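Local coordinates for protein cleavage stimulation factor 77 (PDB 2UY1) that probably takes part in mRNA 3'-end processing as the helical-repeat subunit of cleavage stimulation factor, with a tentatively assigned role in mRNA binding, at residues E358-F361 and L362-R366; R385-D388 and S389-Y393; A16-E19 and H20-L24. One frame throughout, in Å; residues are numbered along the deposited sequence.

Interaction 1: residues E358-F361 and L362-R366; sequences EEFF and LFLLR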
ATOM      1  N   GLU B 358     -12.831  -5.941   9.095  1.00 16.40           N
ATOM      2  CA  GLU B 358     -12.186  -4.760   8.522  1.00 16.86           C
ATOM      3  C   GLU B 358     -13.041  -3.992   7.540  1.00 17.85           C
ATOM      4  O   GLU B 358     -13.068  -2.765   7.592  1.00 16.36           O
ATOM      5  CB  GLU B 358     -10.829  -5.116   7.889  1.00 16.62           C
ATOM      6  CG  GLU B 358     -10.072  -3.921   7.238  1.00 17.09           C
ATOM      7  CD  GLU B 358      -8.622  -4.241   6.852  1.00 15.45           C
ATOM      8  OE1 GLU B 358      -7.771  -4.579   7.728  1.00 15.04           O
ATOM      9  OE2 GLU B 358      -8.295  -4.066   5.662  1.00 14.79           O
ATOM     10  N   GLU B 359     -13.719  -4.712   6.631  1.00 17.95           N
ATOM     11  CA  GLU B 359     -14.530  -4.079   5.620  1.00 17.59           C
ATOM     12  C   GLU B 359     -15.750  -3.477   6.248  1.00 17.41           C
ATOM     13  O   GLU B 359     -16.177  -2.496   5.735  1.00 17.27           O
ATOM     14  CB  GLU B 359     -14.961  -5.052   4.505  1.00 20.40           C
ATOM     15  CG  GLU B 359     -13.863  -5.530   3.543  1.00 20.06           C
ATOM     16  CD  GLU B 359     -13.256  -4.425   2.668  1.00 23.05           C
ATOM     17  OE1 GLU B 359     -14.015  -3.530   2.292  1.00 21.76           O
ATOM     18  OE2 GLU B 359     -12.026  -4.447   2.359  1.00 24.65           O
ATOM     19  N   PHE B 360     -16.289  -4.074   7.329  1.00 15.79           N
ATOM     20  CA  PHE B 360     -17.431  -3.512   8.098  1.00 14.72           C
ATOM     21  C   PHE B 360     -16.989  -2.237   8.827  1.00 15.27           C
ATOM     22  O   PHE B 360     -17.688  -1.270   8.774  1.00 17.12           O
ATOM     23  CB  PHE B 360     -17.906  -4.508   9.172  1.00 12.04           C
ATOM     24  CG  PHE B 360     -19.242  -4.178   9.854  1.00 16.97           C
ATOM     25  CD1 PHE B 360     -20.045  -3.139   9.450  1.00 18.69           C
ATOM     26  CD2 PHE B 360     -19.707  -5.007  10.909  1.00 17.67           C
ATOM     27  CE1 PHE B 360     -21.256  -2.867  10.065  1.00 13.78           C
ATOM     28  CE2 PHE B 360     -20.893  -4.742  11.532  1.00 17.22           C
ATOM     29  CZ  PHE B 360     -21.663  -3.664  11.139  1.00 15.11           C
ATOM     30  N   PHE B 361     -15.881  -2.278   9.557  1.00 13.98           N
ATOM     31  CA  PHE B 361     -15.447  -1.101  10.266  1.00 14.69           C
ATOM     32  C   PHE B 361     -15.152   0.042   9.335  1.00 13.80           C
ATOM     33  O   PHE B 361     -15.564   1.159   9.599  1.00 16.54           O
ATOM     34  CB  PHE B 361     -14.282  -1.384  11.213  1.00 13.24           C
ATOM     35  CG  PHE B 361     -13.672  -0.117  11.788  1.00 14.32           C
ATOM     36  CD1 PHE B 361     -14.412   0.672  12.715  1.00 10.09           C
ATOM     37  CD2 PHE B 361     -12.416   0.317  11.359  1.00 10.25           C
ATOM     38  CE1 PHE B 361     -13.904   1.912  13.226  1.00 14.63           C
ATOM     39  CE2 PHE B 361     -11.877   1.551  11.883  1.00 13.65           C
ATOM     40  CZ  PHE B 361     -12.664   2.318  12.843  1.00  9.08           C
ATOM     41  N   LEU B 362     -14.469  -0.219   8.242  1.00 14.74           N
ATOM     42  CA  LEU B 362     -13.963   0.872   7.379  1.00 15.89           C
ATOM     43  C   LEU B 362     -15.084   1.452   6.541  1.00 15.98           C
ATOM     44  O   LEU B 362     -15.086   2.631   6.172  1.00 12.89           O
ATOM     45  CB  LEU B 362     -12.834   0.410   6.466  1.00 15.42           C
ATOM     46  CG  LEU B 362     -11.492   0.026   7.129  1.00 14.87           C
ATOM     47  CD1 LEU B 362     -10.582  -0.543   6.075  1.00 19.26           C
ATOM     48  CD2 LEU B 362     -10.757   1.191   7.906  1.00 16.37           C
ATOM     49  N   PHE B 363     -16.052   0.586   6.233  1.00 17.99           N
ATOM     50  CA  PHE B 363     -17.294   1.014   5.610  1.00 17.11           C
ATOM     51  C   PHE B 363     -18.010   1.951   6.580  1.00 15.96           C
ATOM     52  O   PHE B 363     -18.513   2.978   6.204  1.00 17.06           O
ATOM     53  CB  PHE B 363     -18.227  -0.183   5.357  1.00 16.20           C
ATOM     54  CG  PHE B 363     -19.634   0.229   4.990  1.00 17.02           C
ATOM     55  CD1 PHE B 363     -19.929   0.714   3.699  1.00 17.25           C
ATOM     56  CD2 PHE B 363     -20.668   0.105   5.896  1.00 18.57           C
ATOM     57  CE1 PHE B 363     -21.251   1.105   3.360  1.00 16.52           C
ATOM     58  CE2 PHE B 363     -21.986   0.517   5.576  1.00 18.71           C
ATOM     59  CZ  PHE B 363     -22.275   1.025   4.308  1.00 16.40           C
ATOM     60  N   LEU B 364     -18.164   1.581   7.837  1.00 16.91           N
ATOM     61  CA  LEU B 364     -18.925   2.535   8.701  1.00 16.06           C
ATOM     62  C   LEU B 364     -18.165   3.894   8.859  1.00 16.60           C
ATOM     63  O   LEU B 364     -18.736   4.980   8.940  1.00 16.88           O
ATOM     64  CB  LEU B 364     -19.164   1.895  10.079  1.00 16.90           C
ATOM     65  CG  LEU B 364     -20.137   0.701  10.105  1.00 14.07           C
ATOM     66  CD1 LEU B 364     -20.176   0.106  11.514  1.00 14.61           C
ATOM     67  CD2 LEU B 364     -21.567   1.132   9.679  1.00 16.68           C
ATOM     68  N   LEU B 365     -16.865   3.837   8.988  1.00 16.99           N
ATOM     69  CA  LEU B 365     -16.125   5.078   9.201  1.00 17.79           C
ATOM     70  C   LEU B 365     -16.168   5.936   7.897  1.00 18.54           C
ATOM     71  O   LEU B 365     -16.381   7.168   7.949  1.00 16.89           O
ATOM     72  CB  LEU B 365     -14.694   4.719   9.630  1.00 18.46           C
ATOM     73  CG  LEU B 365     -13.795   5.769  10.255  1.00 19.84           C
ATOM     74  CD1 LEU B 365     -14.262   6.006  11.638  1.00 14.31           C
ATOM     75  CD2 LEU B 365     -12.336   5.222  10.140  1.00 18.86           C
ATOM     76  N   ARG B 366     -16.073   5.289   6.737  1.00 17.31           N
ATOM     77  CA  ARG B 366     -16.011   6.060   5.475  1.00 21.33           C
ATOM     78  C   ARG B 366     -17.283   6.749   5.052  1.00 20.74           C
ATOM     79  O   ARG B 366     -17.243   7.830   4.478  1.00 21.34           O
ATOM     80  CB  ARG B 366     -15.474   5.270   4.298  1.00 20.69           C
ATOM     81  CG  ARG B 366     -16.469   4.459   3.540  1.00 23.34           C
ATOM     82  CD  ARG B 366     -15.871   3.960   2.173  1.00 25.90           C
ATOM     83  NE  ARG B 366     -14.658   3.146   2.388  1.00 32.86           N
ATOM     84  CZ  ARG B 366     -14.641   1.807   2.472  1.00 34.23           C
ATOM     85  NH1 ARG B 366     -15.795   1.119   2.329  1.00 30.26           N
ATOM     86  NH2 ARG B 366     -13.461   1.158   2.680  1.00 30.04           N
TER
HETATM   87  O   HOH W   1     -15.614  -1.572   3.410  1.00 16.84           O
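Residues 358-366 form continuous alpha-helix, in which four successive backbone bonds of i to i+4 spacing run from Leu-362 N to Glu-358 O (3.0 Å) through to Leu-365 N to Phe-361 O. Along one side, the aliphatic part of Glu-358 and the side chain of Leu-362 lie alongside each other and point the same way, CG of Glu-358 3.6 Å from CD1 of Leu-362. The carboxylate beyond is turned to another partner, with OE1 hydrogen-bonded to Thr-383 OG1. One turn apart, Phe-360 and Leu-364 meet differently: CD1 of Leu-364 reaches the ring atom CE1 of Phe-360 at 3.5 Å, the two side chains slanting across one another. Phe-361 lies alongside Leu-365, pointing the same way: with CG anti to the backbone N (chi1 171°), its ring swings toward the following turn, and CZ comes 4.0 Å from CD2 of Leu-365. On the polar side a single water ties two turns together. It donates to Glu-359 O at 2.6 Å and to Glu-359 OE1, and accepts from Arg-366 NH1 at 2.9 Å. The carboxylate of Glu-359 and the guanidinium of Arg-366 are thus linked through water without direct contact. The apolar residues are shared among neighbouring helices: Phe-360 and Phe-363 meet Phe-343 of helix 337-349, Leu-364 packs on helix 370-379, and Phe-361, Leu-362 and Leu-365 face helix 384-397. Such packing of one helix against several neighbours is consistent with a helical-repeat array of the TPR clan.

Interaction 2: residues R385-D388 and S389-Y393; sequences RMWD and SMIEY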
ATOM      1  N   ARG B 385      -4.460  -1.941   9.949  1.00 17.44           N
ATOM      2  CA  ARG B 385      -5.122  -0.969   9.109  1.00 16.36           C
ATOM      3  C   ARG B 385      -6.368  -0.396   9.813  1.00 17.27           C
ATOM      4  O   ARG B 385      -6.590   0.764   9.695  1.00 17.87           O
ATOM      5  CB  ARG B 385      -5.499  -1.513   7.752  1.00 19.47           C
ATOM      6  CG  ARG B 385      -5.983  -0.419   6.809  1.00 21.17           C
ATOM      7  CD  ARG B 385      -6.875  -0.986   5.719  1.00 29.53           C
ATOM      8  NE  ARG B 385      -6.893  -0.094   4.571  1.00 33.38           N
ATOM      9  CZ  ARG B 385      -7.356  -0.412   3.367  1.00 39.52           C
ATOM     10  NH1 ARG B 385      -7.853  -1.633   3.136  1.00 40.68           N
ATOM     11  NH2 ARG B 385      -7.315   0.502   2.392  1.00 41.62           N
ATOM     12  N   MET B 386      -7.113  -1.202  10.571  1.00 16.06           N
ATOM     13  CA  MET B 386      -8.287  -0.774  11.335  1.00 16.64           C
ATOM     14  C   MET B 386      -7.795   0.163  12.438  1.00 15.22           C
ATOM     15  O   MET B 386      -8.262   1.265  12.529  1.00 14.39           O
ATOM     16  CB  MET B 386      -9.019  -1.985  11.961  1.00 15.48           C
ATOM     17  CG  MET B 386      -9.884  -2.785  10.964  1.00 17.20           C
ATOM     18  SD  MET B 386     -10.347  -4.410  11.688  1.00 19.91           S
ATOM     19  CE  MET B 386     -11.681  -3.797  12.787  1.00 15.61           C
ATOM     20  N   TRP B 387      -6.822  -0.275  13.240  1.00 15.38           N
ATOM     21  CA  TRP B 387      -6.115   0.636  14.193  1.00 16.40           C
ATOM     22  C   TRP B 387      -5.673   1.977  13.586  1.00 15.09           C
ATOM     23  O   TRP B 387      -6.042   3.063  14.090  1.00 16.59           O
ATOM     24  CB  TRP B 387      -4.910  -0.081  14.838  1.00 16.56           C
ATOM     25  CG  TRP B 387      -5.230  -0.959  16.054  1.00 16.36           C
ATOM     26  CD1 TRP B 387      -5.062  -2.321  16.157  1.00 15.29           C
ATOM     27  CD2 TRP B 387      -5.758  -0.519  17.299  1.00 16.96           C
ATOM     28  NE1 TRP B 387      -5.442  -2.744  17.412  1.00 18.61           N
ATOM     29  CE2 TRP B 387      -5.878  -1.650  18.127  1.00 19.06           C
ATOM     30  CE3 TRP B 387      -6.103   0.751  17.823  1.00 17.85           C
ATOM     31  CZ2 TRP B 387      -6.342  -1.556  19.431  1.00 18.13           C
ATOM     32  CZ3 TRP B 387      -6.590   0.815  19.092  1.00 17.59           C
ATOM     33  CH2 TRP B 387      -6.740  -0.331  19.870  1.00 16.90           C
ATOM     34  N   ASP B 388      -4.892   1.942  12.527  1.00 14.46           N
ATOM     35  CA  ASP B 388      -4.444   3.175  11.873  1.00 14.80           C
ATOM     36  C   ASP B 388      -5.548   4.077  11.285  1.00 14.67           C
ATOM     37  O   ASP B 388      -5.421   5.331  11.346  1.00 16.27           O
ATOM     38  CB  ASP B 388      -3.465   2.900  10.781  1.00 13.35           C
ATOM     39  CG  ASP B 388      -2.226   2.202  11.279  1.00 16.46           C
ATOM     40  OD1 ASP B 388      -1.991   2.198  12.495  1.00 22.87           O
ATOM     41  OD2 ASP B 388      -1.469   1.708  10.439  1.00 14.72           O
ATOM     42  N   SER B 389      -6.614   3.500  10.740  1.00 15.19           N
ATOM     43  CA  SER B 389      -7.783   4.327  10.280  1.00 14.65           C
ATOM     44  C   SER B 389      -8.490   5.001  11.417  1.00 14.63           C
ATOM     45  O   SER B 389      -8.817   6.211  11.332  1.00 14.93           O
ATOM     46  CB  SER B 389      -8.769   3.472   9.460  1.00 16.23           C
ATOM     47  OG  SER B 389      -8.029   2.794   8.446  1.00 14.44           O
ATOM     48  N   MET B 390      -8.695   4.274  12.512  1.00 13.43           N
ATOM     49  CA  MET B 390      -9.339   4.851  13.695  1.00 13.20           C
ATOM     50  C   MET B 390      -8.462   5.922  14.365  1.00 13.40           C
ATOM     51  O   MET B 390      -8.947   6.944  14.803  1.00 11.00           O
ATOM     52  CB  MET B 390      -9.750   3.717  14.685  1.00 13.98           C
ATOM     53  CG  MET B 390     -10.547   4.127  15.908  1.00 16.45           C
ATOM     54  SD  MET B 390     -12.245   4.652  15.438  1.00 21.07           S
ATOM     55  CE  MET B 390     -11.992   6.342  15.173  1.00 14.74           C
ATOM     56  N   ILE B 391      -7.161   5.685  14.475  1.00 12.79           N
ATOM     57  CA  ILE B 391      -6.219   6.694  15.028  1.00 12.10           C
ATOM     58  C   ILE B 391      -6.211   7.953  14.152  1.00 10.93           C
ATOM     59  O   ILE B 391      -6.165   9.084  14.670  1.00 10.49           O
ATOM     60  CB  ILE B 391      -4.733   6.074  15.172  1.00 12.11           C
ATOM     61  CG1 ILE B 391      -4.682   5.089  16.373  1.00 12.08           C
ATOM     62  CG2 ILE B 391      -3.629   7.236  15.292  1.00 13.84           C
ATOM     63  CD1 ILE B 391      -3.515   4.002  16.341  1.00 13.49           C
ATOM     64  N   GLU B 392      -6.197   7.789  12.841  1.00 11.36           N
ATOM     65  CA  GLU B 392      -6.164   8.948  11.926  1.00 10.77           C
ATOM     66  C   GLU B 392      -7.477   9.744  11.981  1.00 10.62           C
ATOM     67  O   GLU B 392      -7.480  10.990  12.086  1.00  8.14           O
ATOM     68  CB  GLU B 392      -5.906   8.531  10.470  1.00  8.51           C
ATOM     69  CG  GLU B 392      -5.962   9.730   9.375  1.00 15.95           C
ATOM     70  CD  GLU B 392      -4.727  10.656   9.356  1.00 25.53           C
ATOM     71  OE1 GLU B 392      -3.912  10.651  10.315  1.00 30.77           O
ATOM     72  OE2 GLU B 392      -4.537  11.419   8.377  1.00 30.56           O
ATOM     73  N   TYR B 393      -8.580   9.019  11.938  1.00  9.91           N
ATOM     74  CA  TYR B 393      -9.938   9.654  12.219  1.00 12.37           C
ATOM     75  C   TYR B 393     -10.081  10.476  13.532  1.00 12.10           C
ATOM     76  O   TYR B 393     -10.537  11.622  13.516  1.00 14.61           O
ATOM     77  CB  TYR B 393     -10.992   8.566  12.180  1.00 11.91           C
ATOM     78  CG  TYR B 393     -12.427   9.103  12.201  1.00 15.06           C
ATOM     79  CD1 TYR B 393     -13.097   9.370  11.014  1.00 19.08           C
ATOM     80  CD2 TYR B 393     -13.071   9.352  13.388  1.00 15.44           C
ATOM     81  CE1 TYR B 393     -14.426   9.803  11.018  1.00 18.64           C
ATOM     82  CE2 TYR B 393     -14.409   9.815  13.412  1.00 22.37           C
ATOM     83  CZ  TYR B 393     -15.052  10.028  12.234  1.00 17.95           C
ATOM     84  OH  TYR B 393     -16.338  10.493  12.219  1.00 21.43           O
TER
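Ser-389 folds its hydroxyl back over the preceding turn onto the carbonyl oxygen of Arg-385, to which OG donates at 2.8 Å. The torsion responsible places OG beside the backbone N of its own residue (chi1 -51°), close to the amide that bonds to the same acceptor. Ser-389 N lies 2.9 Å from Arg-385 O, and the two donors arrive from opposite faces of the carbonyl plane. The extended chain of Arg-385 passes by at looser range, its CG 4.1 Å from Ser-389 OG. On another side of the helix, Ile-391 lays its CG1 branch over the turn before it. CG1 comes to 3.3 Å from Trp-387 O, while CD1 looks obliquely at the indole, 4.4 Å from CE3, a light touch. Trp-387 instead meets Phe-377 edge-to-face, and Ile-391 goes on to Phe-403 and Lys-410 of helix 400-415. Asp-388 directs OD1 to a salt bridge with Lys-410, so its charge joins this helix to the next. On a different flank Met-390 meets Phe-361 and Tyr-393 meets Leu-365, packing the helix between neighbours of the helical-repeat array. A serine hydroxyl bonded to the carbonyl one turn back is common in helices; here, with the hydroxyl hydrogen engaged by Arg-385 O, the arrangement is consistent with the hydroxyl packing against Leu-362 of helix 354-367.

Interaction 3: residues A16-E19 and H20-L24; sequences AIME and HARRL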
ATOM      1  N   ALA B  16      -6.436 -31.794 -34.023  1.00 36.15           N
ATOM      2  CA  ALA B  16      -6.898 -33.157 -33.822  1.00 35.61           C
ATOM      3  C   ALA B  16      -7.867 -33.604 -34.932  1.00 35.37           C
ATOM      4  O   ALA B  16      -7.967 -34.775 -35.267  1.00 34.90           O
ATOM      5  CB  ALA B  16      -7.544 -33.278 -32.479  1.00 34.68           C
ATOM      6  N   ILE B  17      -8.603 -32.652 -35.476  1.00 35.35           N
ATOM      7  CA  ILE B  17      -9.380 -32.880 -36.709  1.00 35.78           C
ATOM      8  C   ILE B  17      -8.419 -33.084 -37.896  1.00 35.38           C
ATOM      9  O   ILE B  17      -8.581 -33.987 -38.685  1.00 35.39           O
ATOM     10  CB  ILE B  17     -10.337 -31.675 -36.933  1.00 36.15           C
ATOM     11  CG1 ILE B  17     -11.231 -31.514 -35.691  1.00 33.55           C
ATOM     12  CG2 ILE B  17     -11.088 -31.808 -38.278  1.00 34.77           C
ATOM     13  CD1 ILE B  17     -11.989 -30.178 -35.587  1.00 36.57           C
ATOM     14  N   MET B  18      -7.388 -32.251 -37.951  1.00 35.03           N
ATOM     15  CA  MET B  18      -6.331 -32.303 -38.951  1.00 35.24           C
ATOM     16  C   MET B  18      -5.615 -33.656 -39.018  1.00 34.35           C
ATOM     17  O   MET B  18      -5.473 -34.266 -40.091  1.00 33.13           O
ATOM     18  CB  MET B  18      -5.326 -31.196 -38.610  1.00 36.86           C
ATOM     19  CG  MET B  18      -4.331 -30.893 -39.660  1.00 39.25           C
ATOM     20  SD  MET B  18      -5.040 -30.712 -41.305  1.00 49.39           S
ATOM     21  CE  MET B  18      -3.483 -30.398 -42.126  1.00 45.22           C
ATOM     22  N   GLU B  19      -5.182 -34.116 -37.854  1.00 33.81           N
ATOM     23  CA  GLU B  19      -4.441 -35.358 -37.706  1.00 34.13           C
ATOM     24  C   GLU B  19      -5.310 -36.573 -38.001  1.00 32.65           C
ATOM     25  O   GLU B  19      -4.822 -37.505 -38.594  1.00 32.95           O
ATOM     26  CB  GLU B  19      -3.798 -35.433 -36.316  1.00 33.86           C
ATOM     27  CG  GLU B  19      -2.388 -34.767 -36.236  1.00 34.80           C
ATOM     28  CD  GLU B  19      -1.975 -34.315 -34.811  1.00 37.60           C
ATOM     29  OE1 GLU B  19      -1.016 -33.473 -34.697  1.00 40.51           O
ATOM     30  OE2 GLU B  19      -2.607 -34.787 -33.810  1.00 40.96           O
ATOM     31  N   HIS B  20      -6.581 -36.538 -37.594  1.00 31.93           N
ATOM     32  CA  HIS B  20      -7.585 -37.565 -37.943  1.00 31.53           C
ATOM     33  C   HIS B  20      -7.810 -37.628 -39.455  1.00 32.03           C
ATOM     34  O   HIS B  20      -7.703 -38.725 -40.067  1.00 31.33           O
ATOM     35  CB  HIS B  20      -8.892 -37.290 -37.192  1.00 31.33           C
ATOM     36  CG  HIS B  20      -9.971 -38.310 -37.434  1.00 31.82           C
ATOM     37  ND1 HIS B  20      -9.739 -39.668 -37.404  1.00 33.66           N
ATOM     38  CD2 HIS B  20     -11.294 -38.163 -37.667  1.00 30.61           C
ATOM     39  CE1 HIS B  20     -10.871 -40.310 -37.628  1.00 32.83           C
ATOM     40  NE2 HIS B  20     -11.825 -39.422 -37.816  1.00 30.14           N
ATOM     41  N   ALA B  21      -8.047 -36.452 -40.061  1.00 31.15           N
ATOM     42  CA  ALA B  21      -8.181 -36.298 -41.522  1.00 32.66           C
ATOM     43  C   ALA B  21      -7.004 -36.871 -42.302  1.00 32.48           C
ATOM     44  O   ALA B  21      -7.199 -37.581 -43.302  1.00 33.66           O
ATOM     45  CB  ALA B  21      -8.465 -34.793 -41.940  1.00 31.45           C
ATOM     46  N   ARG B  22      -5.798 -36.600 -41.822  1.00 32.97           N
ATOM     47  CA  ARG B  22      -4.585 -37.076 -42.491  1.00 34.56           C
ATOM     48  C   ARG B  22      -4.428 -38.618 -42.373  1.00 34.63           C
ATOM     49  O   ARG B  22      -4.112 -39.286 -43.367  1.00 34.66           O
ATOM     50  CB  ARG B  22      -3.373 -36.340 -41.961  1.00 34.48           C
ATOM     51  CG  ARG B  22      -2.095 -36.571 -42.718  1.00 38.48           C
ATOM     52  CD  ARG B  22      -0.927 -35.806 -42.059  1.00 46.07           C
ATOM     53  NE  ARG B  22      -0.813 -34.353 -42.339  1.00 49.58           N
ATOM     54  CZ  ARG B  22      -0.762 -33.775 -43.554  1.00 51.68           C
ATOM     55  NH1 ARG B  22      -0.902 -34.478 -44.692  1.00 50.92           N
ATOM     56  NH2 ARG B  22      -0.616 -32.455 -43.629  1.00 49.51           N
ATOM     57  N   ARG B  23      -4.654 -39.160 -41.166  1.00 34.97           N
ATOM     58  CA  ARG B  23      -4.777 -40.627 -40.955  1.00 36.27           C
ATOM     59  C   ARG B  23      -5.793 -41.324 -41.881  1.00 36.14           C
ATOM     60  O   ARG B  23      -5.453 -42.358 -42.530  1.00 36.35           O
ATOM     61  CB  ARG B  23      -5.166 -40.948 -39.504  1.00 35.94           C
ATOM     62  CG  ARG B  23      -4.046 -41.024 -38.479  1.00 37.33           C
ATOM     63  CD  ARG B  23      -4.590 -41.267 -37.051  1.00 37.75           C
ATOM     64  NE  ARG B  23      -4.707 -40.020 -36.276  1.00 43.97           N
ATOM     65  CZ  ARG B  23      -5.803 -39.628 -35.635  1.00 45.89           C
ATOM     66  NH1 ARG B  23      -6.889 -40.391 -35.622  1.00 48.26           N
ATOM     67  NH2 ARG B  23      -5.818 -38.470 -34.989  1.00 50.40           N
ATOM     68  N   LEU B  24      -7.030 -40.805 -41.918  1.00 36.23           N
ATOM     69  CA  LEU B  24      -8.095 -41.301 -42.835  1.00 36.85           C
ATOM     70  C   LEU B  24      -7.726 -41.245 -44.329  1.00 38.50           C
ATOM     71  O   LEU B  24      -8.093 -42.157 -45.110  1.00 38.61           O
ATOM     72  CB  LEU B  24      -9.388 -40.519 -42.648  1.00 35.89           C
ATOM     73  CG  LEU B  24     -10.194 -40.714 -41.367  1.00 34.33           C
ATOM     74  CD1 LEU B  24     -11.372 -39.732 -41.368  1.00 32.52           C
ATOM     75  CD2 LEU B  24     -10.672 -42.175 -41.254  1.00 32.59           C
TER
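Met-18 and Arg-22 stand one helical turn apart with their side chains alongside and pointing the same way. The methyl CE of Met-18 ends 3.8 Å from NH2 of Arg-22 and approaches the guanidinium obliquely. Both chains bend, the methionine at chi2 (47°) and the arginine at chi3. Arg-23 is oriented quite differently. Its chain doubles back along the helix, laying one face of the guanidinium over the carbonyl oxygen of Glu-19. NE is 3.4 Å from Glu-19 O, but the angle is too poor for a hydrogen bond, and that oxygen takes Arg-23 N instead, at 3.1 Å. NH2 of Arg-23 also comes to 3.9 Å from CB of Glu-19. His-20 presents one ring face to Leu-24, whose CD1 sits 3.6 Å above the plane toward the rim. Side chains of the same stretch also join the helix to its neighbours, consistent with the helical-repeat architecture of a TPR-clan protein: Met-18 leans on Leu-49 and Leu-52 of helix 47-57, whereas His-20 and Ala-21 rest on Leu-36 of helix 30-40. Arg-23 touches a crystal neighbour, which may influence its folded-back pose. Chemically, the contact is held by backbone bonds and van der Waals touches rather than by ion pairing: Glu-19 OE2 and Arg-23 NH2 remain 5.0 Å apart, a distance at which opposite charges would probably attract without forming a salt bridge.

From the N terminus, interaction 3 comes first, on helix 14-26, followed far along the chain by interaction 1 on helix 354-367 and interaction 2 on helix 384-397. Each is local to its own helix, spanning one turn, or two where a water bridges interaction 1, and closes no loop; the three follow in series without nesting or crossing. Interactions 1 and 2 have centres 11 Å apart and pack together, with helix 370-379 between them in sequence and also contacting both; the weak, long ion pair of Glu-358 with Arg-385 lies at this interface. Interaction 3 lies on the opposite side of the chain's centre, about 60 Å from interaction 1 between centres, and belongs to the N-terminal helices.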